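Nitrilotriacetate monooxygenase (Burkholderia pseudomallei, PDB 3SDO) probably acts as a flavin (FMN)-dependent monooxygenase of the NtaA/SnaA/DszA family, related to the enzyme that oxidises nitrilotriacetate. Local coordinates at residues R247-R252 and V267-G272. Residues are numbered along the deposited sequence; the frame is centred on the assembly and turned at random.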
loop_
_atom_site.group_PDB
_atom_site.type_symbol
_atom_site.label_atom_id
_atom_site.label_comp_id
_atom_site.label_asym_id
_atom_site.label_seq_id
_atom_site.Cartn_x
_atom_site.Cartn_y
_atom_site.Cartn_z
ATOM N N ARG A 247 -8.641 18.740 26.470
ATOM C CA ARG A 247 -9.703 18.354 27.363
ATOM C C ARG A 247 -11.075 18.683 26.763
ATOM O O ARG A 247 -12.018 17.904 26.876
ATOM C CB ARG A 247 -9.506 19.075 28.673
ATOM C CG ARG A 247 -10.500 18.753 29.695
ATOM C CD ARG A 247 -10.112 19.462 30.972
ATOM N NE ARG A 247 -10.206 18.562 32.090
ATOM C CZ ARG A 247 -9.927 18.901 33.343
ATOM N NH1 ARG A 247 -9.526 20.147 33.636
ATOM N NH2 ARG A 247 -10.059 17.989 34.295
ATOM N N VAL A 248 -11.190 19.840 26.120
ATOM C CA VAL A 248 -12.448 20.196 25.441
ATOM C C VAL A 248 -12.700 19.228 24.295
ATOM O O VAL A 248 -13.798 18.718 24.157
ATOM C CB VAL A 248 -12.456 21.647 24.922
ATOM C CG1 VAL A 248 -13.681 21.890 24.015
ATOM C CG2 VAL A 248 -12.425 22.639 26.121
ATOM N N PHE A 249 -11.665 18.943 23.508
ATOM C CA PHE A 249 -11.779 18.020 22.402
ATOM C C PHE A 249 -12.227 16.649 22.885
ATOM O O PHE A 249 -13.158 16.069 22.324
ATOM C CB PHE A 249 -10.461 17.933 21.656
ATOM C CG PHE A 249 -10.508 17.061 20.447
ATOM C CD1 PHE A 249 -11.194 17.470 19.312
ATOM C CD2 PHE A 249 -9.870 15.835 20.433
ATOM C CE1 PHE A 249 -11.232 16.675 18.184
ATOM C CE2 PHE A 249 -9.914 15.035 19.307
ATOM C CZ PHE A 249 -10.596 15.456 18.186
ATOM N N TYR A 250 -11.585 16.159 23.950
ATOM C CA TYR A 250 -11.923 14.861 24.525
ATOM C C TYR A 250 -13.413 14.807 24.872
ATOM O O TYR A 250 -14.095 13.859 24.500
ATOM C CB TYR A 250 -11.045 14.596 25.761
ATOM C CG TYR A 250 -11.191 13.233 26.420
ATOM C CD1 TYR A 250 -12.196 12.986 27.347
ATOM C CD2 TYR A 250 -10.254 12.239 26.200
ATOM C CE1 TYR A 250 -12.314 11.736 27.980
ATOM C CE2 TYR A 250 -10.348 11.000 26.835
ATOM C CZ TYR A 250 -11.377 10.751 27.723
ATOM O OH TYR A 250 -11.468 9.513 28.330
ATOM N N ARG A 251 -13.908 15.833 25.569
ATOM C CA ARG A 251 -15.310 15.906 26.010
ATOM C C ARG A 251 -16.289 15.955 24.849
ATOM O O ARG A 251 -17.323 15.300 24.891
ATOM C CB ARG A 251 -15.540 17.120 26.941
ATOM C CG ARG A 251 -14.872 16.976 28.314
ATOM C CD ARG A 251 -15.458 17.888 29.401
ATOM N NE ARG A 251 -15.008 19.272 29.273
ATOM C CZ ARG A 251 -15.681 20.255 28.666
ATOM N NH1 ARG A 251 -16.875 20.040 28.097
ATOM N NH2 ARG A 251 -15.150 21.471 28.626
ATOM N N ARG A 252 -15.949 16.707 23.805
ATOM C CA ARG A 252 -16.816 16.817 22.624
ATOM C C ARG A 252 -16.909 15.512 21.839
ATOM O O ARG A 252 -18.001 15.130 21.396
ATOM C CB ARG A 252 -16.334 17.957 21.712
ATOM C CG ARG A 252 -16.394 19.319 22.366
ATOM C CD ARG A 252 -15.820 20.399 21.465
ATOM N NE ARG A 252 -16.673 20.650 20.308
ATOM C CZ ARG A 252 -16.284 21.317 19.223
ATOM N NH1 ARG A 252 -15.033 21.771 19.122
ATOM N NH2 ARG A 252 -17.140 21.516 18.223
ATOM N N VAL A 267 -14.492 4.690 22.117
ATOM C CA VAL A 267 -13.955 5.681 21.184
ATOM C C VAL A 267 -12.767 6.289 21.859
ATOM O O VAL A 267 -12.917 7.141 22.743
ATOM C CB VAL A 267 -14.955 6.774 20.853
ATOM C CG1 VAL A 267 -14.325 7.764 19.809
ATOM C CG2 VAL A 267 -16.295 6.151 20.393
ATOM N N LYS A 268 -11.585 5.834 21.460
ATOM C CA LYS A 268 -10.354 6.219 22.126
ATOM C C LYS A 268 -9.862 7.589 21.636
ATOM O O LYS A 268 -9.854 7.865 20.427
ATOM C CB LYS A 268 -9.269 5.166 21.865
ATOM C CG LYS A 268 -9.670 3.726 22.191
ATOM C CD LYS A 268 -9.987 3.517 23.672
ATOM C CE LYS A 268 -10.132 2.040 23.941
ATOM N NZ LYS A 268 -10.453 1.682 25.330
ATOM N N VAL A 269 -9.420 8.435 22.551
ATOM C CA VAL A 269 -8.888 9.752 22.181
ATOM C C VAL A 269 -7.393 9.809 22.480
ATOM O O VAL A 269 -6.979 9.639 23.632
ATOM C CB VAL A 269 -9.630 10.875 22.900
ATOM C CG1 VAL A 269 -8.972 12.220 22.637
ATOM C CG2 VAL A 269 -11.124 10.905 22.486
ATOM N N PHE A 270 -6.604 10.067 21.434
ATOM C CA PHE A 270 -5.139 10.019 21.470
ATOM C C PHE A 270 -4.515 11.336 20.975
ATOM O O PHE A 270 -4.232 11.495 19.786
ATOM C CB PHE A 270 -4.654 8.859 20.586
ATOM C CG PHE A 270 -5.107 7.484 21.059
ATOM C CD1 PHE A 270 -5.321 7.202 22.415
ATOM C CD2 PHE A 270 -5.291 6.469 20.158
ATOM C CE1 PHE A 270 -5.709 5.915 22.824
ATOM C CE2 PHE A 270 -5.643 5.198 20.558
ATOM C CZ PHE A 270 -5.862 4.910 21.864
ATOM N N PRO A 271 -4.311 12.304 21.871
ATOM C CA PRO A 271 -3.667 13.514 21.376
ATOM C C PRO A 271 -2.222 13.249 21.015
ATOM O O PRO A 271 -1.601 12.366 21.596
ATOM C CB PRO A 271 -3.752 14.494 22.543
ATOM C CG PRO A 271 -4.258 13.764 23.670
ATOM C CD PRO A 271 -4.624 12.374 23.298
ATOM N N GLY A 272 -1.732 14.001 20.041
ATOM C CA GLY A 272 -0.358 13.957 19.597
ATOM C C GLY A 272 0.554 14.756 20.484
ATOM O O GLY A 272 0.212 15.874 20.881
#
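Tyr250 and Val269 touch each other and share a polar partner, the carboxylate of Asp392. The hydroxyl OH of Tyr250 is hydrogen-bonded to OD1 of Asp392. The backbone N of Val269 is hydrogen-bonded to OD2 of the same group. One carboxylate thus ties the end of a helix side chain to the backbone of a strand. No hydrogen bond runs directly between 247-252 and 267-272.

The direct contact is apolar and small, burying 142 Å² in all. CD2 of Tyr250 lies 3.6 Å from CB of Val269. Both methyls of the valine lie close to the same ring atom. CG1 of Val269 is 3.8 Å from Tyr250 CD2, and CG2 of Val269 is 4.0 Å from it. The valine branch thus lies nearest CD2, with CE2 of Tyr250 next, 4.0 Å from CB of Val269. The approach to that ring is oblique. The tyrosine ring stands anti to its own backbone nitrogen (chi1 -175°), which carries it off the helix to the valine. Its hydroxyl bond to Asp392 should restrict how far the ring can swing.

Phe249 adds a looser contact. Its CD2 lies 4.3 Å from CG1 of Val269, again obliquely. The Phe249 ring also packs on Val236 of the neighbouring strand and on Ile226 of helix 223-232. Val269 is buried and also meets Val253, one turn beyond Phe249. Between 247-252 and 267-272, the closest CA atoms are those of Tyr250 and Val269, 6.4 Å apart.

The Phe249 side chain is about 5 Å from that of Ser221, a predicted FMN-binding residue. Strand 235-238, helix 243-259 and strand 268-277 form a beta-alpha-beta unit, and this contact packs the helix against its second parallel strand, as in the TIM-barrel fold of luciferase-like monooxygenases.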